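Local coordinates for protein helix-turn-helix transcriptional regulator (Pseudomonas aeruginosa, PDB 5XHX) that probably binds DNA to control transcription as a LuxR-family regulator, of which this chain is the N-terminal ligand-binding domain without the helix-turn-helix part, at residues 27-32 / 175-180; 37-42 / 156-161; 75-80 / 113-118. One frame throughout, in Å; residues are numbered along the deposited sequence.

Contact 1. Residues 27-32 / 175-180; sequences FFWRIL and HFEDAV
The indole of Trp29 takes Glu177 at its edge and Phe28 on one face. At the edge, NE1 points at the carboxylate and OE2 lies near the ring plane; over the face, CD2 of Phe28 sits 3.7 Å above the plane at about the ring centre. What joins the two segments is a single hydrogen bond, Trp29 NE1 to Glu177 OE2 at 2.8 Å. It is nearly straight, with an N-H...O angle of 163°, and it reaches the oxygen almost in line with its C-O bond. The acid therefore meets the indole edge end-on, through one oxygen; the ring and carboxylate planes are turned 34° from each other. Glu177 gets there by a bend: with chi2 at -97°, the carboxylate swings away from an extended course and OE2 ends up facing the pyrrole nitrogen. Both touching residues are buried, and the bond gives the indole N-H a partner inside the protein. The same OE2 also pairs with Arg173, a second grip that would be expected to stabilise the ionised carboxylate and hold its rotation. Trp29 belongs to the first turn of helix 28-36, while Glu177 lies in the stretch that follows helix 153-173, so the bond ties the modelled C-terminal tail to the start of that first helix. Trp29 also packs on Met170 and Arg173 of helix 153-173 and on Trp45, Ala47 and Ser59 of strands 44-50 and 56-60, and Glu177 rests on Leu58, which places the pair between the helical layer and one margin of the sheet.

Contact 2. Residues 37-42 / 156-161; sequences GQFAPV and IALFEL
Phe39 and Ala40 meet Leu158 and Phe159 where the loop leading from helix 28-36 into strand 44-50 lies against helix 153-173, part of the alpha-beta-alpha sandwich of LuxR-type ligand-binding domains. Phe39 can be followed outward. Its CB points toward the helix, and with CG set opposite the carbonyl carbon (chi1 -48°) the ring is brought up to Leu158. CG then lies 4.1 Å from Leu158 CD1, and the next ring atom, CD1 of Phe39, comes to 3.6 Å from that methyl. The leucine and phenylalanine side chains cross at about a right angle, and one branch of the leucine, CD1, does all the close touching. The Phe39 side chain also packs on Leu162, one turn further along the helix.

Everything across this contact is apolar; no hydrogen bond joins the two segments. Phe159 is the buried member, lying against Leu99 and Val129 of the sheet, while its backbone O is hydrogen-bonded to Tyr131 OH. It thus fills the space between helix and sheet and offers its far end to the loop. Beyond Ala40 the chain folds into an inverse gamma turn centred on Pro41, whose O is held by Ser147 OG. The loop meets the outer end of the Phe159 ring obliquely, with Ala40 CB 3.6 Å from Phe159 CZ and 4.2 Å from Phe159 CE1.

Contact 3. Residues 75-80 / 113-118; sequences SRYITG and TEYYNT
Glu114 OE2 is gripped by both terminal nitrogens of Arg76. Its distance to Arg76 NH1 refines to 2.4 Å, too short to take literally, and the second bond, from Arg76 NH2 at 3.0 Å, is weak and bent. A further weak bond runs from Arg76 NH2 to Glu114 OE1. The oxygen sits at the guanidinium edge, but the two planes are 55° apart, so this is a skewed salt bridge and not a flat, two-pronged pairing. Glu114 reaches across with its chain fully extended, while Arg76 folds at chi3 (71°) to meet it.

Beneath the charges, Tyr77 and Tyr115 meet rim to rim, CE1 to CE1 at 3.4 Å, with neither ring over the face of the other. Tyr119 joins them, stacking on Tyr77, and the Tyr77 hydroxyl is hydrogen-bonded to Asp85. Thr113 caps the start of helix 114-123 by accepting from Tyr116 N.

Helices 72-81 and 114-123 are thus joined in two layers: a buried aromatic one toward strand 44-50 and, on the exposed side, an ion pair whose attraction solvent would probably weaken.

Contacts 1 and 2 lie at opposite ends of the pair of helices 28-36 and 153-173. The two helices run in opposing directions, so the start of the first meets the tail after the second in contact 1, and the loop leaving the first meets the early turns of the second in contact 2. Their centres are 21 Å apart, and their nearest atoms come within about 5 Å without touching. Contact 3 stands apart, joining helices 72-81 and 114-123; its centre lies 24 Å from that of contact 1 and 27 Å from that of contact 2, which is on the opposite side of the chain's centre. Strand 44-50 is touched by Trp29 of contact 1 and Tyr77 of contact 3, and the loop of contact 2 leads into it.

Contact 1. Residues 27-32 / 175-180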
# COMPACT_ATOMS: atom_id res chain seq x y z
N PHE A 27 -11.85 8.16 -3.64
CA PHE A 27 -12.66 7.13 -3.01
C PHE A 27 -11.85 6.16 -2.16
O PHE A 27 -12.35 5.07 -1.85
CB PHE A 27 -13.43 6.35 -4.09
CG PHE A 27 -12.59 6.01 -5.30
CD1 PHE A 27 -11.91 4.81 -5.37
CD2 PHE A 27 -12.46 6.91 -6.35
CE1 PHE A 27 -11.14 4.49 -6.48
CE2 PHE A 27 -11.69 6.61 -7.46
CZ PHE A 27 -11.03 5.39 -7.52
N PHE A 28 -10.63 6.52 -1.77
CA PHE A 28 -9.79 5.59 -1.01
C PHE A 28 -10.47 5.14 0.28
O PHE A 28 -10.51 3.94 0.59
CB PHE A 28 -8.44 6.21 -0.69
CG PHE A 28 -7.67 5.46 0.38
CD1 PHE A 28 -6.99 4.28 0.07
CD2 PHE A 28 -7.66 5.92 1.70
CE1 PHE A 28 -6.31 3.58 1.05
CE2 PHE A 28 -6.97 5.22 2.69
CZ PHE A 28 -6.29 4.05 2.36
N TRP A 29 -10.98 6.09 1.08
CA TRP A 29 -11.55 5.71 2.38
C TRP A 29 -12.77 4.82 2.21
O TRP A 29 -12.99 3.90 3.00
CB TRP A 29 -11.90 6.95 3.20
CG TRP A 29 -10.69 7.71 3.59
CD1 TRP A 29 -10.26 8.89 3.08
CD2 TRP A 29 -9.69 7.30 4.55
NE1 TRP A 29 -9.09 9.27 3.68
CE2 TRP A 29 -8.72 8.31 4.59
CE3 TRP A 29 -9.56 6.20 5.41
CZ2 TRP A 29 -7.61 8.25 5.43
CZ3 TRP A 29 -8.46 6.15 6.25
CH2 TRP A 29 -7.49 7.16 6.25
N ARG A 30 -13.59 5.08 1.18
CA ARG A 30 -14.71 4.18 0.90
C ARG A 30 -14.22 2.77 0.61
O ARG A 30 -14.81 1.79 1.10
CB ARG A 30 -15.55 4.71 -0.28
CG ARG A 30 -16.78 3.82 -0.55
CD ARG A 30 -17.65 4.30 -1.73
NE ARG A 30 -16.90 4.49 -2.96
CZ ARG A 30 -16.68 3.54 -3.88
NH1 ARG A 30 -17.17 2.32 -3.71
NH2 ARG A 30 -15.98 3.82 -4.97
N ILE A 31 -13.13 2.63 -0.15
CA ILE A 31 -12.64 1.29 -0.48
C ILE A 31 -12.04 0.61 0.75
O ILE A 31 -12.21 -0.60 0.95
CB ILE A 31 -11.62 1.34 -1.64
CG1 ILE A 31 -12.26 1.97 -2.88
CG2 ILE A 31 -11.11 -0.09 -1.96
CD1 ILE A 31 -13.55 1.30 -3.30
N LEU A 32 -11.35 1.37 1.60
CA LEU A 32 -10.81 0.79 2.83
C LEU A 32 -11.94 0.30 3.75
O LEU A 32 -11.91 -0.83 4.25
CB LEU A 32 -9.92 1.82 3.54
CG LEU A 32 -9.36 1.40 4.91
CD1 LEU A 32 -8.71 0.02 4.87
CD2 LEU A 32 -8.38 2.45 5.41
N HIS A 175 -0.13 11.49 2.38
CA HIS A 175 0.56 12.09 1.26
C HIS A 175 -0.32 12.47 0.12
O HIS A 175 0.02 13.33 -0.63
CB HIS A 175 1.65 11.17 0.77
CG HIS A 175 2.69 10.92 1.79
ND1 HIS A 175 3.64 11.85 2.10
CD2 HIS A 175 2.90 9.88 2.61
CE1 HIS A 175 4.40 11.39 3.06
NE2 HIS A 175 3.96 10.20 3.40
N PHE A 176 -1.46 11.83 0.01
CA PHE A 176 -2.35 12.15 -1.06
C PHE A 176 -3.56 12.92 -0.59
O PHE A 176 -4.50 13.05 -1.31
CB PHE A 176 -2.77 10.89 -1.78
CG PHE A 176 -1.62 10.05 -2.22
CD1 PHE A 176 -0.92 10.37 -3.35
CD2 PHE A 176 -1.22 8.97 -1.50
CE1 PHE A 176 0.12 9.64 -3.74
CE2 PHE A 176 -0.17 8.23 -1.90
CZ PHE A 176 0.50 8.56 -3.02
N GLU A 177 -3.53 13.42 0.63
CA GLU A 177 -4.58 14.30 1.11
C GLU A 177 -4.14 15.75 1.00
O GLU A 177 -3.12 16.17 1.49
CB GLU A 177 -5.05 13.97 2.52
CG GLU A 177 -5.52 12.58 2.70
CD GLU A 177 -6.99 12.43 2.59
OE1 GLU A 177 -7.66 13.40 2.35
OE2 GLU A 177 -7.47 11.33 2.74
N ASP A 178 -4.96 16.50 0.33
CA ASP A 178 -4.63 17.81 -0.14
C ASP A 178 -4.99 18.82 0.90
O ASP A 178 -4.34 19.84 1.04
CB ASP A 178 -5.53 18.02 -1.32
CG ASP A 178 -6.76 17.16 -1.21
OD1 ASP A 178 -6.63 15.93 -1.13
OD2 ASP A 178 -7.86 17.74 -1.14
N ALA A 179 -6.02 18.51 1.66
CA ALA A 179 -6.43 19.36 2.76
C ALA A 179 -5.38 19.34 3.84
O ALA A 179 -5.37 20.17 4.72
CB ALA A 179 -7.75 18.91 3.30
N VAL A 180 -4.47 18.37 3.75
CA VAL A 180 -3.43 18.23 4.76
C VAL A 180 -2.10 18.70 4.18
O VAL A 180 -1.61 19.78 4.53
CB VAL A 180 -3.33 16.78 5.25
CG1 VAL A 180 -2.30 16.65 6.35
CG2 VAL A 180 -4.70 16.27 5.69

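Contact 2. Residues 37-42 / 156-161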
# COMPACT_ATOMS: atom_id res chain seq x y z
N GLY A 37 -15.25 -4.03 5.79
CA GLY A 37 -16.62 -4.48 5.89
C GLY A 37 -16.86 -5.89 5.39
O GLY A 37 -17.95 -6.43 5.59
N GLN A 38 -15.87 -6.50 4.72
CA GLN A 38 -16.00 -7.90 4.36
C GLN A 38 -15.85 -8.81 5.57
O GLN A 38 -16.32 -9.96 5.53
CB GLN A 38 -14.97 -8.27 3.29
CG GLN A 38 -15.18 -7.53 1.97
CD GLN A 38 -14.03 -7.71 1.00
OE1 GLN A 38 -13.26 -8.67 1.10
NE2 GLN A 38 -13.90 -6.77 0.06
N PHE A 39 -15.24 -8.33 6.65
CA PHE A 39 -15.04 -9.11 7.86
C PHE A 39 -16.00 -8.75 8.98
O PHE A 39 -16.01 -9.44 10.01
CB PHE A 39 -13.60 -8.93 8.38
CG PHE A 39 -12.53 -9.08 7.33
CD1 PHE A 39 -11.91 -10.31 7.12
CD2 PHE A 39 -12.13 -7.99 6.56
CE1 PHE A 39 -10.91 -10.45 6.16
CE2 PHE A 39 -11.14 -8.12 5.59
CZ PHE A 39 -10.52 -9.35 5.39
N ALA A 40 -16.80 -7.70 8.84
CA ALA A 40 -17.54 -7.17 9.97
C ALA A 40 -18.71 -6.35 9.45
O ALA A 40 -18.70 -5.90 8.30
CB ALA A 40 -16.64 -6.30 10.87
N PRO A 41 -19.80 -6.11 10.32
CA PRO A 41 -20.96 -5.31 9.89
C PRO A 41 -20.72 -3.81 9.96
O PRO A 41 -21.27 -3.08 10.78
CB PRO A 41 -22.05 -5.76 10.87
CG PRO A 41 -21.30 -6.05 12.11
CD PRO A 41 -20.01 -6.70 11.66
N VAL A 42 -19.88 -3.32 9.05
CA VAL A 42 -19.63 -1.89 8.91
C VAL A 42 -20.81 -1.27 8.16
O VAL A 42 -21.00 -1.52 6.97
CB VAL A 42 -18.31 -1.62 8.18
CG1 VAL A 42 -18.13 -0.11 7.96
CG2 VAL A 42 -17.13 -2.24 8.95
N ILE A 156 -13.52 -7.69 16.73
CA ILE A 156 -12.40 -6.94 17.30
C ILE A 156 -11.09 -7.69 17.05
O ILE A 156 -10.08 -7.10 16.65
CB ILE A 156 -12.60 -6.70 18.80
CG1 ILE A 156 -13.91 -5.94 19.07
CG2 ILE A 156 -11.41 -5.94 19.37
CD1 ILE A 156 -14.01 -4.62 18.36
N ALA A 157 -11.09 -9.00 17.27
CA ALA A 157 -9.92 -9.82 16.98
C ALA A 157 -9.46 -9.64 15.54
O ALA A 157 -8.27 -9.44 15.27
CB ALA A 157 -10.25 -11.30 17.28
N LEU A 158 -10.40 -9.70 14.59
CA LEU A 158 -10.06 -9.47 13.19
C LEU A 158 -9.45 -8.09 12.96
O LEU A 158 -8.43 -7.95 12.27
CB LEU A 158 -11.31 -9.63 12.32
CG LEU A 158 -11.43 -10.94 11.55
CD1 LEU A 158 -10.43 -10.92 10.39
CD2 LEU A 158 -11.17 -12.12 12.47
N PHE A 159 -10.10 -7.05 13.50
CA PHE A 159 -9.57 -5.70 13.35
C PHE A 159 -8.12 -5.61 13.85
O PHE A 159 -7.30 -4.91 13.25
CB PHE A 159 -10.46 -4.71 14.11
CG PHE A 159 -11.79 -4.46 13.47
CD1 PHE A 159 -11.90 -4.30 12.09
CD2 PHE A 159 -12.94 -4.38 14.24
CE1 PHE A 159 -13.15 -4.05 11.49
CE2 PHE A 159 -14.19 -4.13 13.66
CZ PHE A 159 -14.29 -3.96 12.28
N GLU A 160 -7.80 -6.31 14.94
CA GLU A 160 -6.43 -6.32 15.44
C GLU A 160 -5.50 -7.11 14.52
O GLU A 160 -4.33 -6.76 14.37
CB GLU A 160 -6.38 -6.92 16.86
CG GLU A 160 -6.97 -6.03 17.98
CD GLU A 160 -6.05 -4.87 18.38
OE1 GLU A 160 -4.96 -4.70 17.78
OE2 GLU A 160 -6.42 -4.13 19.30
N LEU A 161 -6.00 -8.19 13.92
CA LEU A 161 -5.17 -8.98 13.02
C LEU A 161 -4.73 -8.17 11.81
O LEU A 161 -3.57 -8.25 11.38
CB LEU A 161 -5.93 -10.24 12.57
CG LEU A 161 -5.07 -11.26 11.82
CD1 LEU A 161 -4.11 -11.94 12.79
CD2 LEU A 161 -5.95 -12.31 11.14

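Contact 3. Residues 75-80 / 113-118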
# COMPACT_ATOMS: atom_id res chain seq x y z
N SER A 75 -21.75 20.28 10.56
CA SER A 75 -21.20 21.54 11.06
C SER A 75 -21.24 21.59 12.58
O SER A 75 -20.28 22.04 13.21
CB SER A 75 -21.98 22.71 10.45
OG SER A 75 -21.58 23.92 11.03
N ARG A 76 -22.34 21.11 13.19
CA ARG A 76 -22.41 21.09 14.65
C ARG A 76 -21.33 20.20 15.24
O ARG A 76 -20.73 20.53 16.28
CB ARG A 76 -23.78 20.61 15.13
CG ARG A 76 -24.94 21.57 14.84
CD ARG A 76 -26.04 21.34 15.87
NE ARG A 76 -25.61 21.83 17.18
CZ ARG A 76 -26.09 21.40 18.34
NH1 ARG A 76 -27.04 20.46 18.38
NH2 ARG A 76 -25.62 21.93 19.47
N TYR A 77 -21.10 19.03 14.64
CA TYR A 77 -20.01 18.18 15.09
C TYR A 77 -18.69 18.94 15.05
O TYR A 77 -17.98 19.03 16.05
CB TYR A 77 -19.94 16.90 14.24
CG TYR A 77 -18.88 15.95 14.72
CD1 TYR A 77 -19.12 15.09 15.77
CD2 TYR A 77 -17.64 15.93 14.13
CE1 TYR A 77 -18.15 14.22 16.23
CE2 TYR A 77 -16.65 15.06 14.58
CZ TYR A 77 -16.91 14.21 15.62
OH TYR A 77 -15.93 13.36 16.08
N ILE A 78 -18.38 19.53 13.90
CA ILE A 78 -17.09 20.18 13.70
C ILE A 78 -16.90 21.36 14.65
O ILE A 78 -15.80 21.59 15.16
CB ILE A 78 -16.95 20.59 12.23
CG1 ILE A 78 -16.81 19.33 11.36
CG2 ILE A 78 -15.76 21.52 12.02
CD1 ILE A 78 -16.74 19.64 9.87
N THR A 79 -17.97 22.13 14.92
CA THR A 79 -17.80 23.36 15.71
C THR A 79 -18.02 23.14 17.20
O THR A 79 -18.01 24.11 17.96
CB THR A 79 -18.73 24.48 15.23
OG1 THR A 79 -20.10 24.07 15.42
CG2 THR A 79 -18.49 24.79 13.77
N GLY A 80 -18.22 21.90 17.65
CA GLY A 80 -18.32 21.72 19.09
C GLY A 80 -18.74 20.37 19.62
O GLY A 80 -18.22 19.93 20.64
N THR A 113 -25.32 12.96 26.81
CA THR A 113 -24.77 14.09 26.07
C THR A 113 -25.65 14.41 24.86
O THR A 113 -26.35 13.54 24.33
CB THR A 113 -23.34 13.80 25.60
OG1 THR A 113 -23.36 12.73 24.64
CG2 THR A 113 -22.44 13.43 26.77
N GLU A 114 -25.62 15.67 24.44
CA GLU A 114 -26.28 16.03 23.19
C GLU A 114 -25.70 15.24 22.02
O GLU A 114 -26.44 14.78 21.14
CB GLU A 114 -26.17 17.52 22.93
CG GLU A 114 -26.93 17.99 21.70
CD GLU A 114 -26.91 19.50 21.55
OE1 GLU A 114 -26.20 20.15 22.35
OE2 GLU A 114 -27.60 20.03 20.66
N TYR A 115 -24.37 15.06 22.01
CA TYR A 115 -23.71 14.29 20.95
C TYR A 115 -24.37 12.92 20.77
O TYR A 115 -24.67 12.50 19.65
CB TYR A 115 -22.21 14.16 21.26
CG TYR A 115 -21.51 13.20 20.33
CD1 TYR A 115 -21.17 13.61 19.05
CD2 TYR A 115 -21.26 11.88 20.70
CE1 TYR A 115 -20.57 12.75 18.17
CE2 TYR A 115 -20.64 10.99 19.81
CZ TYR A 115 -20.30 11.46 18.54
OH TYR A 115 -19.71 10.66 17.60
N TYR A 116 -24.64 12.23 21.87
CA TYR A 116 -25.25 10.90 21.79
C TYR A 116 -26.61 10.93 21.10
O TYR A 116 -26.91 10.07 20.26
CB TYR A 116 -25.38 10.32 23.20
CG TYR A 116 -26.00 8.93 23.28
CD1 TYR A 116 -25.24 7.81 23.00
CD2 TYR A 116 -27.33 8.75 23.66
CE1 TYR A 116 -25.79 6.53 23.08
CE2 TYR A 116 -27.88 7.48 23.74
CZ TYR A 116 -27.11 6.38 23.45
OH TYR A 116 -27.64 5.11 23.52
N ASN A 117 -27.44 11.91 21.44
CA ASN A 117 -28.83 11.91 20.97
C ASN A 117 -29.00 12.57 19.62
O ASN A 117 -30.06 12.42 19.01
CB ASN A 117 -29.72 12.61 21.99
CG ASN A 117 -29.83 11.83 23.26
OD1 ASN A 117 -30.57 10.85 23.33
ND2 ASN A 117 -29.08 12.23 24.28
N THR A 118 -27.99 13.27 19.13
CA THR A 118 -28.12 13.94 17.85
C THR A 118 -27.20 13.28 16.82
O THR A 118 -27.67 12.48 16.00
CB THR A 118 -27.83 15.44 18.03
OG1 THR A 118 -26.51 15.62 18.56
CG2 THR A 118 -28.83 16.04 19.03